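PDB 3E59: L-tyrosine isonitrile synthase from Pseudomonas aeruginosa, which makes the isonitrile group of paerucumarin, joining to the nitrogen of L-tyrosine a carbon taken from C2 of ribulose 5-phosphate. Local coordinates for residues R14-L19 with Q44-R49; L88-L93 with R138-E143; E183-T188 with G232-S237. One frame throughout, in Å; residues are numbered along the deposited sequence.

Overall arrangement
The three contacts are all helix-to-helix and follow one another along the chain without overlap. Contacts 1 and 2 belong to the helices beside the five-stranded parallel sheet, whose strand order 3-2-1-4-5 is that of a Rossmann-like fold. Their centres are about 24 Å apart. Helix 84-103 links them: it carries one half of contact 2 and also touches helix 11-20 of contact 1. Contact 3 lies among the helices inserted between strands 149-151 and 252-255. Its centre is about 28 Å from that of contact 1 and about 31 Å from that of contact 2, on the opposite side of the chain's centre from contact 2. The enzyme is a monomer in solution, and one chain holds both regions.

Contact 1 (R14-L19 with Q44-R49); sequences RVLKEL and QVQLPR
L16 of helix 11-20 packs on Q46 and L47 of helix 35-55 in a small apolar helix-helix contact. It sits beside the parallel sheet of the Rossmann-like fold. Helix 35-55 leads into strand 60-64, the central strand of that sheet. Helix 11-20 packs against both helix 35-55 and helix 84-103: V15 touches I50 on the first and I100 and F103 on the second. The two segments come closest at L16 and L47, whose CA atoms are 7.1 Å apart. No hydrogen bond crosses; the touching atoms are all carbons.

L16 does the work for its helix. Its CG is anti to the backbone N (chi1 -178°), which carries the two methyls across the gap. They then part company. CD1 reaches the CB of Q46 at 4.0 Å, and CD2 goes to the side chain of L47. Both neighbours meet L16 at about a right angle. L16 also touches I42 and E43, one turn earlier on helix 35-55. It is therefore held by two successive turns of that helix.

Q46 gives only the root of its side chain to L16. The chain bends at chi2 (-63°) and takes the amide away from helix 11-20. There NE2 donates a hydrogen bond to the backbone O of L264, and the side chain also touches I252 of strand 252-255. This buried residue thus offers a carbon to one neighbour and an N-H to another, which joins the helix pair to the sheet.

L47 comes just before the kink at P48, where the proline N makes no bond to the preceding turn. L47 CG lies 3.9 Å from L16 CD2. One methyl, L47 CD2, makes the remaining contacts: it touches L16 CB and L16 CD2, each at 3.8 Å.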
ATOM      1  N   ARG A  14     -15.191  16.257   8.846  1.00 42.25           N
ATOM      2  CA  ARG A  14     -14.368  15.884   9.999  1.00 45.72           C
ATOM      3  C   ARG A  14     -13.647  14.560   9.724  1.00 43.43           C
ATOM      4  O   ARG A  14     -12.485  14.395  10.083  1.00 43.37           O
ATOM      5  CB  ARG A  14     -15.217  15.770  11.270  1.00 45.09           C
ATOM      6  CG  ARG A  14     -15.696  17.103  11.845  1.00 50.36           C
ATOM      7  CD  ARG A  14     -16.470  16.898  13.152  1.00 51.55           C
ATOM      8  NE  ARG A  14     -15.618  16.368  14.221  1.00 55.90           N
ATOM      9  CZ  ARG A  14     -16.042  16.049  15.444  1.00 57.63           C
ATOM     10  NH1 ARG A  14     -17.322  16.193  15.779  1.00 58.51           N
ATOM     11  NH2 ARG A  14     -15.180  15.576  16.337  1.00 58.11           N
ATOM     12  N   VAL A  15     -14.343  13.622   9.079  1.00 44.36           N
ATOM     13  CA  VAL A  15     -13.718  12.368   8.645  1.00 42.76           C
ATOM     14  C   VAL A  15     -12.555  12.703   7.721  1.00 41.70           C
ATOM     15  O   VAL A  15     -11.432  12.233   7.927  1.00 40.87           O
ATOM     16  CB  VAL A  15     -14.732  11.406   7.951  1.00 43.09           C
ATOM     17  CG1 VAL A  15     -14.030  10.141   7.426  1.00 41.55           C
ATOM     18  CG2 VAL A  15     -15.854  11.021   8.916  1.00 43.10           C
ATOM     19  N   LEU A  16     -12.823  13.549   6.729  1.00 41.74           N
ATOM     20  CA  LEU A  16     -11.833  13.870   5.706  1.00 41.83           C
ATOM     21  C   LEU A  16     -10.624  14.569   6.318  1.00 41.71           C
ATOM     22  O   LEU A  16      -9.485  14.252   5.983  1.00 42.64           O
ATOM     23  CB  LEU A  16     -12.457  14.720   4.579  1.00 39.90           C
ATOM     24  CG  LEU A  16     -11.529  15.083   3.407  1.00 41.31           C
ATOM     25  CD1 LEU A  16     -10.967  13.844   2.692  1.00 37.58           C
ATOM     26  CD2 LEU A  16     -12.231  15.998   2.415  1.00 40.53           C
ATOM     27  N   LYS A  17     -10.881  15.516   7.222  1.00 45.41           N
ATOM     28  CA  LYS A  17      -9.809  16.255   7.905  1.00 48.06           C
ATOM     29  C   LYS A  17      -8.891  15.298   8.666  1.00 47.40           C
ATOM     30  O   LYS A  17      -7.684  15.516   8.734  1.00 49.53           O
ATOM     31  CB  LYS A  17     -10.377  17.343   8.830  1.00 46.96           C
ATOM     32  N   GLU A  18      -9.479  14.235   9.212  1.00 47.25           N
ATOM     33  CA  GLU A  18      -8.739  13.137   9.838  1.00 48.73           C
ATOM     34  C   GLU A  18      -7.799  12.389   8.861  1.00 46.22           C
ATOM     35  O   GLU A  18      -6.669  12.044   9.219  1.00 47.75           O
ATOM     36  CB  GLU A  18      -9.726  12.159  10.490  1.00 50.91           C
ATOM     37  CG  GLU A  18      -9.092  11.041  11.276  1.00 53.26           C
ATOM     38  CD  GLU A  18      -8.374  11.538  12.517  1.00 55.65           C
ATOM     39  OE1 GLU A  18      -8.960  12.376  13.236  1.00 55.01           O
ATOM     40  OE2 GLU A  18      -7.227  11.091  12.761  1.00 55.86           O
ATOM     41  N   LEU A  19      -8.266  12.146   7.639  1.00 40.19           N
ATOM     42  CA  LEU A  19      -7.450  11.501   6.601  1.00 38.10           C
ATOM     43  C   LEU A  19      -6.379  12.437   6.047  1.00 36.37           C
ATOM     44  O   LEU A  19      -5.283  12.004   5.743  1.00 37.85           O
ATOM     45  CB  LEU A  19      -8.336  11.019   5.436  1.00 36.82           C
ATOM     46  CG  LEU A  19      -9.564  10.160   5.770  1.00 37.92           C
ATOM     47  CD1 LEU A  19     -10.495  10.027   4.563  1.00 36.95           C
ATOM     48  CD2 LEU A  19      -9.139   8.784   6.285  1.00 39.42           C
ATOM     49  N   GLN A  44     -14.176  17.794  -3.139  1.00 46.12           N
ATOM     50  CA  GLN A  44     -15.196  17.563  -4.162  1.00 44.73           C
ATOM     51  C   GLN A  44     -15.418  16.072  -4.417  1.00 42.10           C
ATOM     52  O   GLN A  44     -16.557  15.616  -4.548  1.00 41.61           O
ATOM     53  CB  GLN A  44     -14.797  18.248  -5.468  1.00 45.49           C
ATOM     54  CG  GLN A  44     -14.650  19.754  -5.369  1.00 47.09           C
ATOM     55  CD  GLN A  44     -14.372  20.408  -6.712  1.00 48.10           C
ATOM     56  OE1 GLN A  44     -14.093  19.734  -7.718  1.00 49.87           O
ATOM     57  NE2 GLN A  44     -14.456  21.734  -6.740  1.00 49.76           N
ATOM     58  N   VAL A  45     -14.323  15.317  -4.474  1.00 40.56           N
ATOM     59  CA  VAL A  45     -14.387  13.886  -4.777  1.00 39.74           C
ATOM     60  C   VAL A  45     -14.804  13.051  -3.559  1.00 39.84           C
ATOM     61  O   VAL A  45     -15.706  12.223  -3.648  1.00 42.15           O
ATOM     62  CB  VAL A  45     -13.043  13.365  -5.363  1.00 39.15           C
ATOM     63  CG1 VAL A  45     -13.104  11.863  -5.633  1.00 36.55           C
ATOM     64  CG2 VAL A  45     -12.691  14.117  -6.634  1.00 40.08           C
ATOM     65  N   GLN A  46     -14.166  13.289  -2.421  1.00 39.06           N
ATOM     66  CA  GLN A  46     -14.264  12.370  -1.292  1.00 37.51           C
ATOM     67  C   GLN A  46     -15.478  12.595  -0.415  1.00 36.27           C
ATOM     68  O   GLN A  46     -16.046  11.629   0.096  1.00 34.74           O
ATOM     69  CB  GLN A  46     -12.985  12.405  -0.444  1.00 36.54           C
ATOM     70  CG  GLN A  46     -11.700  12.026  -1.216  1.00 38.22           C
ATOM     71  CD  GLN A  46     -11.697  10.587  -1.757  1.00 38.80           C
ATOM     72  OE1 GLN A  46     -12.450   9.724  -1.293  1.00 38.56           O
ATOM     73  NE2 GLN A  46     -10.827  10.330  -2.739  1.00 37.56           N
ATOM     74  N   LEU A  47     -15.864  13.858  -0.237  1.00 36.41           N
ATOM     75  CA  LEU A  47     -16.933  14.227   0.709  1.00 40.63           C
ATOM     76  C   LEU A  47     -18.320  13.595   0.475  1.00 41.19           C
ATOM     77  O   LEU A  47     -18.929  13.095   1.419  1.00 41.90           O
ATOM     78  CB  LEU A  47     -17.055  15.757   0.901  1.00 39.39           C
ATOM     79  CG  LEU A  47     -16.072  16.421   1.882  1.00 42.00           C
ATOM     80  CD1 LEU A  47     -16.512  17.828   2.258  1.00 41.17           C
ATOM     81  CD2 LEU A  47     -15.916  15.586   3.146  1.00 39.63           C
ATOM     82  N   PRO A  48     -18.831  13.617  -0.773  1.00 44.33           N
ATOM     83  CA  PRO A  48     -20.116  12.921  -0.942  1.00 42.74           C
ATOM     84  C   PRO A  48     -19.995  11.401  -0.772  1.00 43.48           C
ATOM     85  O   PRO A  48     -20.972  10.761  -0.395  1.00 44.25           O
ATOM     86  CB  PRO A  48     -20.548  13.285  -2.362  1.00 43.67           C
ATOM     87  CG  PRO A  48     -19.335  13.754  -3.052  1.00 45.72           C
ATOM     88  CD  PRO A  48     -18.347  14.224  -2.028  1.00 44.22           C
ATOM     89  N   ARG A  49     -18.803  10.841  -1.021  1.00 43.06           N
ATOM     90  CA  ARG A  49     -18.561   9.396  -0.873  1.00 42.23           C
ATOM     91  C   ARG A  49     -18.614   8.961   0.600  1.00 42.66           C
ATOM     92  O   ARG A  49     -19.233   7.942   0.932  1.00 42.14           O
ATOM     93  CB  ARG A  49     -17.228   8.976  -1.523  1.00 42.37           C
ATOM     94  CG  ARG A  49     -17.199   9.090  -3.045  1.00 41.93           C
ATOM     95  CD  ARG A  49     -15.877   8.579  -3.638  1.00 42.93           C
ATOM     96  NE  ARG A  49     -15.711   7.128  -3.499  1.00 45.21           N
ATOM     97  CZ  ARG A  49     -16.392   6.216  -4.197  1.00 45.53           C
ATOM     98  NH1 ARG A  49     -17.300   6.583  -5.095  1.00 45.77           N
ATOM     99  NH2 ARG A  49     -16.167   4.930  -3.992  1.00 46.34           N
TER

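Contact 2 (L88-L93 with R138-E143); sequences LSLSFL and RLMIEE
L90 of helix 84-103 pushes one methyl toward M140 and I141 of helix 127-144, and this is the close part of the contact. L90 CD1 is 4.0 Å from M140 SD and 4.2 Å from I141 CG1. The L90 and M140 side chains cross at about a right angle. In M140, chi1 (-173°) and chi2 (171°) are both near 180° and carry the sulfur to L90 CD1. The bend at chi3 (-87°) moves only CE, which lies farther from that methyl. L90 also touches L137 and I144, so it packs on four residues of helix 127-144. No hydrogen bond crosses between the segments.

The other face of helix 127-144 is quite different. L139 and E142 are exposed there and take no part in the packing. E143 is exposed too, but its OE2 forms a salt bridge with R87, one residue before the 88-93 segment. A charged pair thus borders the apolar core.

Inward, L93 and I141 both rest on I149 of strand 149-151. The two helices are the connections of consecutive beta-alpha-beta units (strands 60-64, 108-112 and 149-151), the standard build of a Rossmann-like parallel sheet.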
ATOM      1  N   LEU A  88       3.290  -1.469  13.477  1.00 35.13           N
ATOM      2  CA  LEU A  88       2.914  -0.088  13.783  1.00 34.02           C
ATOM      3  C   LEU A  88       2.007   0.518  12.717  1.00 33.80           C
ATOM      4  O   LEU A  88       1.166   1.355  13.027  1.00 35.46           O
ATOM      5  CB  LEU A  88       4.160   0.765  13.982  1.00 33.93           C
ATOM      6  CG  LEU A  88       4.963   0.451  15.247  1.00 35.21           C
ATOM      7  CD1 LEU A  88       6.295   1.122  15.154  1.00 33.82           C
ATOM      8  CD2 LEU A  88       4.205   0.915  16.500  1.00 34.68           C
ATOM      9  N   SER A  89       2.184   0.104  11.463  1.00 32.07           N
ATOM     10  CA  SER A  89       1.304   0.567  10.391  1.00 33.74           C
ATOM     11  C   SER A  89      -0.127   0.057  10.577  1.00 33.31           C
ATOM     12  O   SER A  89      -1.097   0.823  10.431  1.00 34.87           O
ATOM     13  CB  SER A  89       1.840   0.162   9.018  1.00 33.20           C
ATOM     14  OG  SER A  89       3.108   0.739   8.793  1.00 33.97           O
ATOM     15  N   LEU A  90      -0.262  -1.233  10.888  1.00 31.49           N
ATOM     16  CA  LEU A  90      -1.590  -1.825  11.099  1.00 32.23           C
ATOM     17  C   LEU A  90      -2.263  -1.268  12.348  1.00 33.44           C
ATOM     18  O   LEU A  90      -3.489  -1.099  12.387  1.00 35.47           O
ATOM     19  CB  LEU A  90      -1.509  -3.349  11.178  1.00 33.13           C
ATOM     20  CG  LEU A  90      -1.109  -4.091   9.890  1.00 33.59           C
ATOM     21  CD1 LEU A  90      -0.584  -5.488  10.216  1.00 29.05           C
ATOM     22  CD2 LEU A  90      -2.287  -4.125   8.906  1.00 30.88           C
ATOM     23  N   SER A  91      -1.459  -0.992  13.373  1.00 33.38           N
ATOM     24  CA  SER A  91      -1.984  -0.419  14.604  1.00 32.62           C
ATOM     25  C   SER A  91      -2.480   1.007  14.338  1.00 35.50           C
ATOM     26  O   SER A  91      -3.543   1.415  14.826  1.00 36.94           O
ATOM     27  CB  SER A  91      -0.918  -0.459  15.697  1.00 29.78           C
ATOM     28  OG  SER A  91      -1.420   0.111  16.886  1.00 33.97           O
ATOM     29  N   PHE A  92      -1.720   1.753  13.538  1.00 38.23           N
ATOM     30  CA  PHE A  92      -2.129   3.102  13.130  1.00 39.20           C
ATOM     31  C   PHE A  92      -3.487   3.111  12.434  1.00 38.66           C
ATOM     32  O   PHE A  92      -4.336   3.972  12.712  1.00 37.97           O
ATOM     33  CB  PHE A  92      -1.098   3.777  12.203  1.00 38.57           C
ATOM     34  CG  PHE A  92      -1.640   5.016  11.548  1.00 39.30           C
ATOM     35  CD1 PHE A  92      -1.631   6.231  12.226  1.00 40.32           C
ATOM     36  CD2 PHE A  92      -2.227   4.953  10.284  1.00 38.89           C
ATOM     37  CE1 PHE A  92      -2.172   7.358  11.651  1.00 41.44           C
ATOM     38  CE2 PHE A  92      -2.775   6.082   9.693  1.00 39.04           C
ATOM     39  CZ  PHE A  92      -2.746   7.286  10.376  1.00 41.02           C
ATOM     40  N   LEU A  93      -3.672   2.169  11.508  1.00 37.01           N
ATOM     41  CA  LEU A  93      -4.875   2.118  10.693  1.00 36.05           C
ATOM     42  C   LEU A  93      -6.073   1.808  11.568  1.00 36.90           C
ATOM     43  O   LEU A  93      -7.160   2.363  11.380  1.00 33.42           O
ATOM     44  CB  LEU A  93      -4.741   1.064   9.589  1.00 35.81           C
ATOM     45  CG  LEU A  93      -3.779   1.324   8.421  1.00 34.09           C
ATOM     46  CD1 LEU A  93      -3.684   0.081   7.566  1.00 31.76           C
ATOM     47  CD2 LEU A  93      -4.228   2.511   7.598  1.00 33.89           C
ATOM     48  N   ARG A 138      -2.365 -11.510   9.258  1.00 43.86           N
ATOM     49  CA  ARG A 138      -3.609 -11.788   9.994  1.00 47.57           C
ATOM     50  C   ARG A 138      -3.358 -12.035  11.480  1.00 44.83           C
ATOM     51  O   ARG A 138      -4.093 -11.542  12.333  1.00 42.95           O
ATOM     52  CB  ARG A 138      -4.336 -13.002   9.404  1.00 49.15           C
ATOM     53  CG  ARG A 138      -5.122 -12.715   8.126  1.00 54.00           C
ATOM     54  CD  ARG A 138      -5.858 -13.967   7.640  1.00 56.29           C
ATOM     55  NE  ARG A 138      -6.584 -13.755   6.381  1.00 61.90           N
ATOM     56  CZ  ARG A 138      -7.896 -13.522   6.290  1.00 62.76           C
ATOM     57  NH1 ARG A 138      -8.648 -13.467   7.385  1.00 65.13           N
ATOM     58  NH2 ARG A 138      -8.466 -13.349   5.099  1.00 62.56           N
ATOM     59  N   LEU A 139      -2.321 -12.819  11.768  1.00 42.89           N
ATOM     60  CA  LEU A 139      -1.937 -13.151  13.130  1.00 43.10           C
ATOM     61  C   LEU A 139      -1.494 -11.880  13.856  1.00 40.65           C
ATOM     62  O   LEU A 139      -1.792 -11.690  15.031  1.00 37.39           O
ATOM     63  CB  LEU A 139      -0.818 -14.202  13.103  1.00 42.95           C
ATOM     64  CG  LEU A 139      -0.728 -15.285  14.179  1.00 46.16           C
ATOM     65  CD1 LEU A 139      -2.100 -15.834  14.601  1.00 44.07           C
ATOM     66  CD2 LEU A 139       0.171 -16.414  13.687  1.00 44.13           C
ATOM     67  N   MET A 140      -0.805 -11.002  13.131  1.00 39.30           N
ATOM     68  CA  MET A 140      -0.361  -9.722  13.672  1.00 39.44           C
ATOM     69  C   MET A 140      -1.556  -8.821  13.999  1.00 38.84           C
ATOM     70  O   MET A 140      -1.559  -8.130  15.015  1.00 33.59           O
ATOM     71  CB  MET A 140       0.579  -9.031  12.685  1.00 39.38           C
ATOM     72  CG  MET A 140       1.222  -7.768  13.210  1.00 39.06           C
ATOM     73  SD  MET A 140       2.506  -7.165  12.096  1.00 40.04           S
ATOM     74  CE  MET A 140       3.919  -8.103  12.692  1.00 34.96           C
ATOM     75  N   ILE A 141      -2.569  -8.842  13.135  1.00 39.08           N
ATOM     76  CA  ILE A 141      -3.798  -8.099  13.384  1.00 39.88           C
ATOM     77  C   ILE A 141      -4.444  -8.533  14.709  1.00 40.31           C
ATOM     78  O   ILE A 141      -4.829  -7.685  15.517  1.00 39.82           O
ATOM     79  CB  ILE A 141      -4.792  -8.195  12.180  1.00 40.17           C
ATOM     80  CG1 ILE A 141      -4.233  -7.415  10.980  1.00 40.74           C
ATOM     81  CG2 ILE A 141      -6.174  -7.643  12.560  1.00 39.38           C
ATOM     82  CD1 ILE A 141      -4.973  -7.626   9.665  1.00 40.36           C
ATOM     83  N   GLU A 142      -4.525  -9.843  14.938  1.00 41.63           N
ATOM     84  CA  GLU A 142      -5.085 -10.386  16.176  1.00 42.95           C
ATOM     85  C   GLU A 142      -4.314  -9.975  17.425  1.00 41.75           C
ATOM     86  O   GLU A 142      -4.924  -9.611  18.431  1.00 41.96           O
ATOM     87  CB  GLU A 142      -5.205 -11.913  16.125  1.00 46.55           C
ATOM     88  CG  GLU A 142      -6.081 -12.453  15.002  1.00 52.95           C
ATOM     89  CD  GLU A 142      -7.555 -12.133  15.184  1.00 57.12           C
ATOM     90  OE1 GLU A 142      -8.230 -12.868  15.944  1.00 58.92           O
ATOM     91  OE2 GLU A 142      -8.041 -11.159  14.554  1.00 57.79           O
ATOM     92  N   GLU A 143      -2.985 -10.025  17.372  1.00 40.89           N
ATOM     93  CA  GLU A 143      -2.195  -9.733  18.566  1.00 40.83           C
ATOM     94  C   GLU A 143      -2.052  -8.246  18.945  1.00 39.13           C
ATOM     95  O   GLU A 143      -1.786  -7.923  20.099  1.00 36.53           O
ATOM     96  CB  GLU A 143      -0.855 -10.454  18.537  1.00 42.13           C
ATOM     97  CG  GLU A 143       0.213  -9.835  17.733  1.00 47.80           C
ATOM     98  CD  GLU A 143       1.409 -10.765  17.604  1.00 50.50           C
ATOM     99  OE1 GLU A 143       1.222 -12.002  17.647  1.00 51.52           O
ATOM    100  OE2 GLU A 143       2.533 -10.260  17.452  1.00 52.97           O
TER

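Contact 3 (E183-T188 with G232-S237); sequences ESIRET and GVIQRS
I185 of helix 182-189 lies against I234 and Q235 of helix 219-247, and it alone makes the contact for its segment. Along the second segment, G232 comes first and contributes backbone: its O accepts the N-H of R236. V233 follows, and its side chain turns to other neighbours, I202 and L206 of helix 193-210.

I234 is the first to touch. Its CG2 meets CG2 of I185 at 3.8 Å, methyl against methyl. The other branch of I234 leads away from I185, and the side chain also rests on L198 and I202. I234 therefore touches both helix 182-189 and helix 193-210.

These helices belong to the largely helical insertion between strands 149-151 and 252-255 of the Rossmann-like sheet. The contact is packing within that insertion, and helix 219-247 runs on toward strand 252-255.

Q235 is next, and here the backbones come nearest, with 6.3 Å between the CA atoms of I185 and Q235. I185 CD1 sits 3.8 Å from Q235 CA, and I185 CG1 is 3.8 Å from Q235 CB. The isoleucine thus lies on the helix surface at the root of the glutamine, crossing its side chain at about a right angle. A chi1 of -178° points Q235 CG away from its own N, and the rest of the chain extends to the loop before helix 182-189. Its NE2 donates to the backbone O of E180.

R236 turns from the contact, and its NH1 bonds to V118 O. S237 closes the segment. Its OG donates to V233 O at 2.9 Å, from above the carbonyl plane, and S237 N donates to the same oxygen. In segment 183-188, T188 OG1 donates to S184 O at 2.9 Å with a smaller tilt, 25° from the carbonyl plane; T188 N reaches that oxygen from the opposite face.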
ATOM      1  N   GLU A 183      -0.360  -2.267 -23.971  1.00 42.02           N
ATOM      2  CA  GLU A 183      -0.379  -1.097 -24.856  1.00 43.24           C
ATOM      3  C   GLU A 183      -1.270   0.014 -24.293  1.00 38.68           C
ATOM      4  O   GLU A 183      -0.927   1.192 -24.345  1.00 36.49           O
ATOM      5  CB  GLU A 183      -0.851  -1.483 -26.269  1.00 47.00           C
ATOM      6  CG  GLU A 183      -0.017  -2.561 -26.965  1.00 54.01           C
ATOM      7  CD  GLU A 183      -0.188  -3.958 -26.352  1.00 58.31           C
ATOM      8  OE1 GLU A 183      -1.328  -4.334 -25.982  1.00 59.08           O
ATOM      9  OE2 GLU A 183       0.831  -4.682 -26.244  1.00 61.13           O
ATOM     10  N   SER A 184      -2.417  -0.360 -23.748  1.00 37.70           N
ATOM     11  CA  SER A 184      -3.304   0.631 -23.141  1.00 37.75           C
ATOM     12  C   SER A 184      -2.822   1.116 -21.754  1.00 34.11           C
ATOM     13  O   SER A 184      -3.062   2.259 -21.385  1.00 36.94           O
ATOM     14  CB  SER A 184      -4.744   0.110 -23.089  1.00 36.33           C
ATOM     15  OG  SER A 184      -5.318   0.414 -21.832  1.00 40.22           O
ATOM     16  N   ILE A 185      -2.169   0.255 -20.982  1.00 34.30           N
ATOM     17  CA  ILE A 185      -1.580   0.696 -19.697  1.00 34.14           C
ATOM     18  C   ILE A 185      -0.568   1.804 -19.978  1.00 32.54           C
ATOM     19  O   ILE A 185      -0.584   2.858 -19.342  1.00 32.42           O
ATOM     20  CB  ILE A 185      -0.900  -0.466 -18.928  1.00 33.92           C
ATOM     21  CG1 ILE A 185      -1.937  -1.536 -18.547  1.00 32.45           C
ATOM     22  CG2 ILE A 185      -0.132   0.051 -17.686  1.00 32.08           C
ATOM     23  CD1 ILE A 185      -2.982  -1.085 -17.529  1.00 32.41           C
ATOM     24  N   ARG A 186       0.286   1.560 -20.967  1.00 33.03           N
ATOM     25  CA  ARG A 186       1.290   2.521 -21.390  1.00 33.89           C
ATOM     26  C   ARG A 186       0.690   3.854 -21.852  1.00 34.91           C
ATOM     27  O   ARG A 186       1.175   4.909 -21.468  1.00 34.75           O
ATOM     28  CB  ARG A 186       2.164   1.914 -22.489  1.00 33.54           C
ATOM     29  CG  ARG A 186       3.200   2.888 -23.050  1.00 31.40           C
ATOM     30  CD  ARG A 186       4.209   2.184 -23.935  1.00 32.49           C
ATOM     31  NE  ARG A 186       4.778   3.133 -24.892  1.00 33.59           N
ATOM     32  CZ  ARG A 186       5.766   3.969 -24.604  1.00 33.54           C
ATOM     33  NH1 ARG A 186       6.311   3.965 -23.390  1.00 32.84           N
ATOM     34  NH2 ARG A 186       6.205   4.799 -25.529  1.00 34.28           N
ATOM     35  N   GLU A 187      -0.352   3.804 -22.685  1.00 37.79           N
ATOM     36  CA  GLU A 187      -1.006   5.025 -23.191  1.00 39.20           C
ATOM     37  C   GLU A 187      -1.549   5.897 -22.047  1.00 35.96           C
ATOM     38  O   GLU A 187      -1.382   7.126 -22.056  1.00 32.75           O
ATOM     39  CB  GLU A 187      -2.102   4.687 -24.226  1.00 41.52           C
ATOM     40  CG  GLU A 187      -2.904   5.903 -24.725  1.00 47.15           C
ATOM     41  CD  GLU A 187      -3.675   5.648 -26.027  1.00 50.97           C
ATOM     42  OE1 GLU A 187      -3.905   4.463 -26.395  1.00 55.83           O
ATOM     43  OE2 GLU A 187      -4.057   6.648 -26.687  1.00 54.51           O
ATOM     44  N   THR A 188      -2.180   5.247 -21.068  1.00 33.05           N
ATOM     45  CA  THR A 188      -2.668   5.899 -19.848  1.00 34.07           C
ATOM     46  C   THR A 188      -1.541   6.546 -19.014  1.00 31.48           C
ATOM     47  O   THR A 188      -1.656   7.702 -18.611  1.00 29.74           O
ATOM     48  CB  THR A 188      -3.480   4.900 -18.964  1.00 36.24           C
ATOM     49  OG1 THR A 188      -4.477   4.253 -19.765  1.00 37.63           O
ATOM     50  CG2 THR A 188      -4.165   5.603 -17.792  1.00 34.05           C
ATOM     51  N   GLY A 232       3.723  -4.236 -16.315  1.00 38.88           N
ATOM     52  CA  GLY A 232       2.965  -5.402 -15.843  1.00 36.52           C
ATOM     53  C   GLY A 232       2.422  -5.235 -14.432  1.00 33.93           C
ATOM     54  O   GLY A 232       1.257  -5.543 -14.163  1.00 37.38           O
ATOM     55  N   VAL A 233       3.263  -4.744 -13.532  1.00 33.29           N
ATOM     56  CA  VAL A 233       2.866  -4.493 -12.137  1.00 33.68           C
ATOM     57  C   VAL A 233       1.708  -3.494 -12.028  1.00 35.72           C
ATOM     58  O   VAL A 233       0.733  -3.739 -11.312  1.00 40.45           O
ATOM     59  CB  VAL A 233       4.085  -4.035 -11.277  1.00 33.77           C
ATOM     60  CG1 VAL A 233       3.666  -3.638  -9.855  1.00 34.07           C
ATOM     61  CG2 VAL A 233       5.121  -5.129 -11.221  1.00 34.13           C
ATOM     62  N   ILE A 234       1.817  -2.378 -12.746  1.00 38.39           N
ATOM     63  CA  ILE A 234       0.738  -1.393 -12.846  1.00 36.84           C
ATOM     64  C   ILE A 234      -0.528  -2.049 -13.409  1.00 39.60           C
ATOM     65  O   ILE A 234      -1.633  -1.836 -12.885  1.00 36.80           O
ATOM     66  CB  ILE A 234       1.158  -0.190 -13.744  1.00 39.62           C
ATOM     67  CG1 ILE A 234       2.414   0.519 -13.201  1.00 40.21           C
ATOM     68  CG2 ILE A 234       0.030   0.789 -13.933  1.00 34.34           C
ATOM     69  CD1 ILE A 234       2.286   0.987 -11.785  1.00 46.73           C
ATOM     70  N   GLN A 235      -0.369  -2.853 -14.469  1.00 39.41           N
ATOM     71  CA  GLN A 235      -1.507  -3.561 -15.084  1.00 37.05           C
ATOM     72  C   GLN A 235      -2.243  -4.398 -14.036  1.00 37.56           C
ATOM     73  O   GLN A 235      -3.461  -4.309 -13.922  1.00 40.98           O
ATOM     74  CB  GLN A 235      -1.056  -4.460 -16.250  1.00 37.53           C
ATOM     75  CG  GLN A 235      -2.204  -5.185 -16.958  1.00 36.12           C
ATOM     76  CD  GLN A 235      -1.729  -6.366 -17.773  1.00 40.86           C
ATOM     77  OE1 GLN A 235      -0.919  -7.171 -17.308  1.00 41.14           O
ATOM     78  NE2 GLN A 235      -2.242  -6.487 -18.999  1.00 38.52           N
ATOM     79  N   ARG A 236      -1.499  -5.200 -13.277  1.00 37.50           N
ATOM     80  CA  ARG A 236      -2.073  -6.006 -12.193  1.00 37.52           C
ATOM     81  C   ARG A 236      -2.697  -5.175 -11.075  1.00 37.42           C
ATOM     82  O   ARG A 236      -3.808  -5.481 -10.624  1.00 39.17           O
ATOM     83  CB  ARG A 236      -1.039  -6.967 -11.595  1.00 40.19           C
ATOM     84  CG  ARG A 236      -0.429  -7.946 -12.580  1.00 43.16           C
ATOM     85  CD  ARG A 236      -1.468  -8.833 -13.264  1.00 44.73           C
ATOM     86  NE  ARG A 236      -0.857  -9.515 -14.401  1.00 47.50           N
ATOM     87  CZ  ARG A 236      -0.132 -10.625 -14.314  1.00 48.62           C
ATOM     88  NH1 ARG A 236       0.069 -11.220 -13.139  1.00 46.24           N
ATOM     89  NH2 ARG A 236       0.395 -11.139 -15.416  1.00 51.02           N
ATOM     90  N   SER A 237      -1.989  -4.142 -10.619  1.00 36.96           N
ATOM     91  CA  SER A 237      -2.512  -3.264  -9.562  1.00 35.28           C
ATOM     92  C   SER A 237      -3.795  -2.595  -9.995  1.00 35.21           C
ATOM     93  O   SER A 237      -4.731  -2.484  -9.205  1.00 35.04           O
ATOM     94  CB  SER A 237      -1.501  -2.180  -9.172  1.00 33.57           C
ATOM     95  OG  SER A 237      -0.274  -2.760  -8.783  1.00 39.35           O
TER